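Local coordinates for protein ML032222a iGluR (Mnemiopsis leidyi, PDB 4YKJ) that probably serves as the ligand-binding domain of a comb-jelly ionotropic glutamate receptor, which binds small amino acids such as alanine and glycine, at residues G142-E147 against F185-P190. Sequence-based numbering, arbitrary orientation.
With ALA (alanine), chain E.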
ATOM      1  N   GLY B 142     -16.739  17.883  -3.263  1.00  6.72           N
ATOM      2  CA  GLY B 142     -17.506  17.054  -4.157  1.00  7.10           C
ATOM      3  C   GLY B 142     -16.645  16.342  -5.181  1.00  7.67           C
ATOM      4  O   GLY B 142     -15.673  16.900  -5.712  1.00  7.96           O
ATOM      5  N   SER B 143     -17.016  15.097  -5.468  1.00  7.57           N
ATOM      6  CA  SER B 143     -16.366  14.281  -6.505  1.00  7.62           C
ATOM      7  C   SER B 143     -14.898  14.013  -6.218  1.00  8.07           C
ATOM      8  O   SER B 143     -14.099  13.800  -7.128  1.00 10.34           O
ATOM      9  CB  SER B 143     -16.581  14.883  -7.896  1.00  8.74           C
ATOM     10  OG  SER B 143     -17.965  14.883  -8.221  1.00  9.40           O
ATOM     11  N   ARG B 144     -14.552  13.957  -4.956  1.00  7.22           N
ATOM     12  CA  ARG B 144     -13.222  13.625  -4.497  1.00  6.49           C
ATOM     13  C   ARG B 144     -13.346  12.397  -3.581  1.00  7.89           C
ATOM     14  O   ARG B 144     -14.431  12.067  -3.094  1.00  7.69           O
ATOM     15  CB  ARG B 144     -12.655  14.847  -3.766  1.00  7.11           C
ATOM     16  CG  ARG B 144     -11.211  14.830  -3.325  1.00  7.72           C
ATOM     17  CD  ARG B 144     -10.945  16.087  -2.540  1.00  8.13           C
ATOM     18  NE  ARG B 144      -9.685  16.093  -1.807  1.00  8.94           N
ATOM     19  CZ  ARG B 144      -8.520  16.527  -2.271  1.00  7.58           C
ATOM     20  NH1 ARG B 144      -8.402  16.996  -3.501  1.00  7.93           N
ATOM     21  NH2 ARG B 144      -7.465  16.465  -1.495  1.00  7.89           N
ATOM     22  N   HIS B 145     -12.250  11.719  -3.323  1.00  6.45           N
ATOM     23  CA  HIS B 145     -12.286  10.429  -2.662  1.00  6.53           C
ATOM     24  C   HIS B 145     -12.972  10.417  -1.278  1.00  6.45           C
ATOM     25  O   HIS B 145     -13.750   9.508  -1.016  1.00  6.48           O
ATOM     26  CB  HIS B 145     -10.862   9.856  -2.614  1.00  6.89           C
ATOM     27  CG  HIS B 145     -10.687   8.694  -1.688  1.00  7.23           C
ATOM     28  ND1 HIS B 145     -11.088   7.410  -1.997  1.00  8.86           N
ATOM     29  CD2 HIS B 145     -10.101   8.637  -0.471  1.00  7.30           C
ATOM     30  CE1 HIS B 145     -10.722   6.605  -1.015  1.00 10.32           C
ATOM     31  NE2 HIS B 145     -10.159   7.328  -0.067  1.00  7.86           N
ATOM     32  N   PRO B 146     -12.661  11.357  -0.372  1.00  6.03           N
ATOM     33  CA  PRO B 146     -13.288  11.248   0.961  1.00  6.07           C
ATOM     34  C   PRO B 146     -14.805  11.218   0.858  1.00  7.21           C
ATOM     35  O   PRO B 146     -15.446  10.396   1.532  1.00  6.52           O
ATOM     36  CB  PRO B 146     -12.769  12.480   1.691  1.00  7.12           C
ATOM     37  CG  PRO B 146     -11.402  12.730   1.040  1.00  6.52           C
ATOM     38  CD  PRO B 146     -11.633  12.415  -0.420  1.00  6.44           C
ATOM     39  N   GLU B 147     -15.399  12.055   0.012  1.00  5.73           N
ATOM     40  CA  GLU B 147     -16.845  12.012  -0.195  1.00  6.62           C
ATOM     41  C   GLU B 147     -17.298  10.631  -0.596  1.00  6.68           C
ATOM     42  O   GLU B 147     -18.307  10.134  -0.064  1.00  7.11           O
ATOM     43  CB  GLU B 147     -17.252  13.023  -1.271  1.00  6.15           C
ATOM     44  CG  GLU B 147     -18.732  13.067  -1.537  1.00  6.88           C
ATOM     45  CD  GLU B 147     -19.088  13.832  -2.770  1.00  9.51           C
ATOM     46  OE1 GLU B 147     -18.614  13.465  -3.858  1.00 10.28           O
ATOM     47  OE2 GLU B 147     -19.874  14.806  -2.660  1.00 15.82           O
ATOM     48  N   PHE B 185     -13.405  20.165   8.330  1.00  8.05           N
ATOM     49  CA  PHE B 185     -13.088  19.737   6.969  1.00  7.77           C
ATOM     50  C   PHE B 185     -12.595  18.309   7.050  1.00  7.73           C
ATOM     51  O   PHE B 185     -11.672  18.001   7.807  1.00  7.90           O
ATOM     52  CB  PHE B 185     -12.015  20.662   6.360  1.00  7.74           C
ATOM     53  CG  PHE B 185     -11.562  20.272   4.966  1.00  7.48           C
ATOM     54  CD1 PHE B 185     -12.427  19.663   4.058  1.00  7.81           C
ATOM     55  CD2 PHE B 185     -10.257  20.516   4.579  1.00  7.83           C
ATOM     56  CE1 PHE B 185     -11.964  19.324   2.779  1.00  7.90           C
ATOM     57  CE2 PHE B 185      -9.814  20.181   3.306  1.00  8.46           C
ATOM     58  CZ  PHE B 185     -10.660  19.585   2.437  1.00  9.11           C
ATOM     59  N   ILE B 186     -13.239  17.431   6.289  1.00  7.60           N
ATOM     60  CA  ILE B 186     -12.892  16.015   6.267  1.00  7.64           C
ATOM     61  C   ILE B 186     -12.221  15.695   4.936  1.00  7.38           C
ATOM     62  O   ILE B 186     -12.831  15.841   3.888  1.00  7.52           O
ATOM     63  CB  ILE B 186     -14.151  15.142   6.442  1.00  7.84           C
ATOM     64  CG1 ILE B 186     -14.902  15.521   7.728  1.00  8.75           C
ATOM     65  CG2 ILE B 186     -13.780  13.659   6.429  1.00  9.53           C
ATOM     66  CD1 ILE B 186     -16.272  14.872   7.830  1.00 10.56           C
ATOM     67  N   ASP B 187     -10.940  15.345   4.975  1.00  7.37           N
ATOM     68  CA  ASP B 187     -10.165  15.088   3.750  1.00  7.14           C
ATOM     69  C   ASP B 187      -9.111  14.025   4.021  1.00  7.37           C
ATOM     70  O   ASP B 187      -9.409  13.035   4.677  1.00  7.98           O
ATOM     71  CB  ASP B 187      -9.590  16.358   3.131  1.00  9.46           C
ATOM     72  CG  ASP B 187      -9.243  16.171   1.659  1.00 10.52           C
ATOM     73  OD1 ASP B 187     -10.184  16.120   0.826  1.00  9.73           O
ATOM     74  OD2 ASP B 187      -8.036  16.046   1.349  1.00 10.40           O
ATOM     75  N   GLU B 188      -7.918  14.178   3.457  1.00  8.62           N
ATOM     76  CA  GLU B 188      -6.888  13.138   3.521  1.00  7.40           C
ATOM     77  C   GLU B 188      -5.655  13.583   4.265  1.00  7.72           C
ATOM     78  O   GLU B 188      -5.220  14.724   4.134  1.00  8.92           O
ATOM     79  CB  GLU B 188      -6.486  12.695   2.110  1.00  8.74           C
ATOM     80  CG  GLU B 188      -7.680  12.189   1.330  1.00  9.15           C
ATOM     81  CD  GLU B 188      -7.390  11.834  -0.108  1.00  9.06           C
ATOM     82  OE1 GLU B 188      -6.372  12.296  -0.669  1.00  8.64           O
ATOM     83  OE2 GLU B 188      -8.207  11.099  -0.695  1.00 10.44           O
ATOM     84  N   GLY B 189      -5.094  12.666   5.046  1.00  9.06           N
ATOM     85  CA  GLY B 189      -3.943  12.942   5.879  1.00  8.80           C
ATOM     86  C   GLY B 189      -2.782  13.674   5.223  1.00  8.64           C
ATOM     87  O   GLY B 189      -2.360  14.723   5.698  1.00 10.00           O
ATOM     88  N   PRO B 190      -2.241  13.133   4.134  1.00  8.42           N
ATOM     89  CA  PRO B 190      -1.033  13.772   3.597  1.00  8.54           C
ATOM     90  C   PRO B 190      -1.296  15.163   3.018  1.00  8.25           C
ATOM     91  O   PRO B 190      -0.441  16.061   3.121  1.00  9.52           O
ATOM     92  CB  PRO B 190      -0.586  12.795   2.501  1.00  8.70           C
ATOM     93  CG  PRO B 190      -1.158  11.450   2.940  1.00 10.25           C
ATOM     94  CD  PRO B 190      -2.492  11.822   3.517  1.00 10.28           C
TER
HETATM   95  N   ALA E 301      -6.686  11.673  -3.295  0.71  8.25           N
HETATM   96  CA  ALA E 301      -7.936  12.419  -3.615  0.71  6.44           C
HETATM   97  C   ALA E 301      -8.723  11.725  -4.720  0.71  4.31           C
HETATM   98  O   ALA E 301      -9.876  12.097  -5.001  0.71  5.06           O
HETATM   99  CB  ALA E 301      -7.610  13.829  -4.014  0.71  6.74           C
HETATM  100  OXT ALA E 301      -8.246  10.749  -5.316  0.71  7.93           O
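Arg144 holds the carboxylate of Asp187 side-on in a bidentate salt bridge. Arg144 NE meets the syn lone pair of Asp187 OD1 at 2.7 Å. Arg144 NH2 reaches Asp187 OD2 at 2.9 Å, with an N-H...O angle of 158°. The guanidinium and carboxylate planes are 31° apart. CG of Arg144 lies anti to the backbone N (chi1 -173°), and the chain runs extended to NE, so that one face of the guanidinium lies against the ligand methyl. The alanine CB sits 3.2 Å above the centre of that face. Arg144 NH1 also forms a salt bridge with Glu17. An alanine in place of Arg144 would probably leave the buried Asp187 without its counter-charge and the ligand methyl without the face it packs on.

The two segments line part of the amino-acid cleft of the periplasmic-binding-protein fold, where the start of helix 145-152 meets the end of strand 183-188. His145 N donates to the alanine O at 2.9 Å. Glu188 OE1 lies 2.7 Å from the alanine N, consistent with a carboxylate facing a probable ammonium. Tyr214 and Ser93 hydrogen-bond the same carboxylate. Glu188 OE2 lies at the His145 ring edge, 3.1 Å from His145 CD2. His145 ND1 is hydrogen-bonded with Asn95 ND2.

Pro146 CG packs 3.8 Å from Glu188 CG in van der Waals contact.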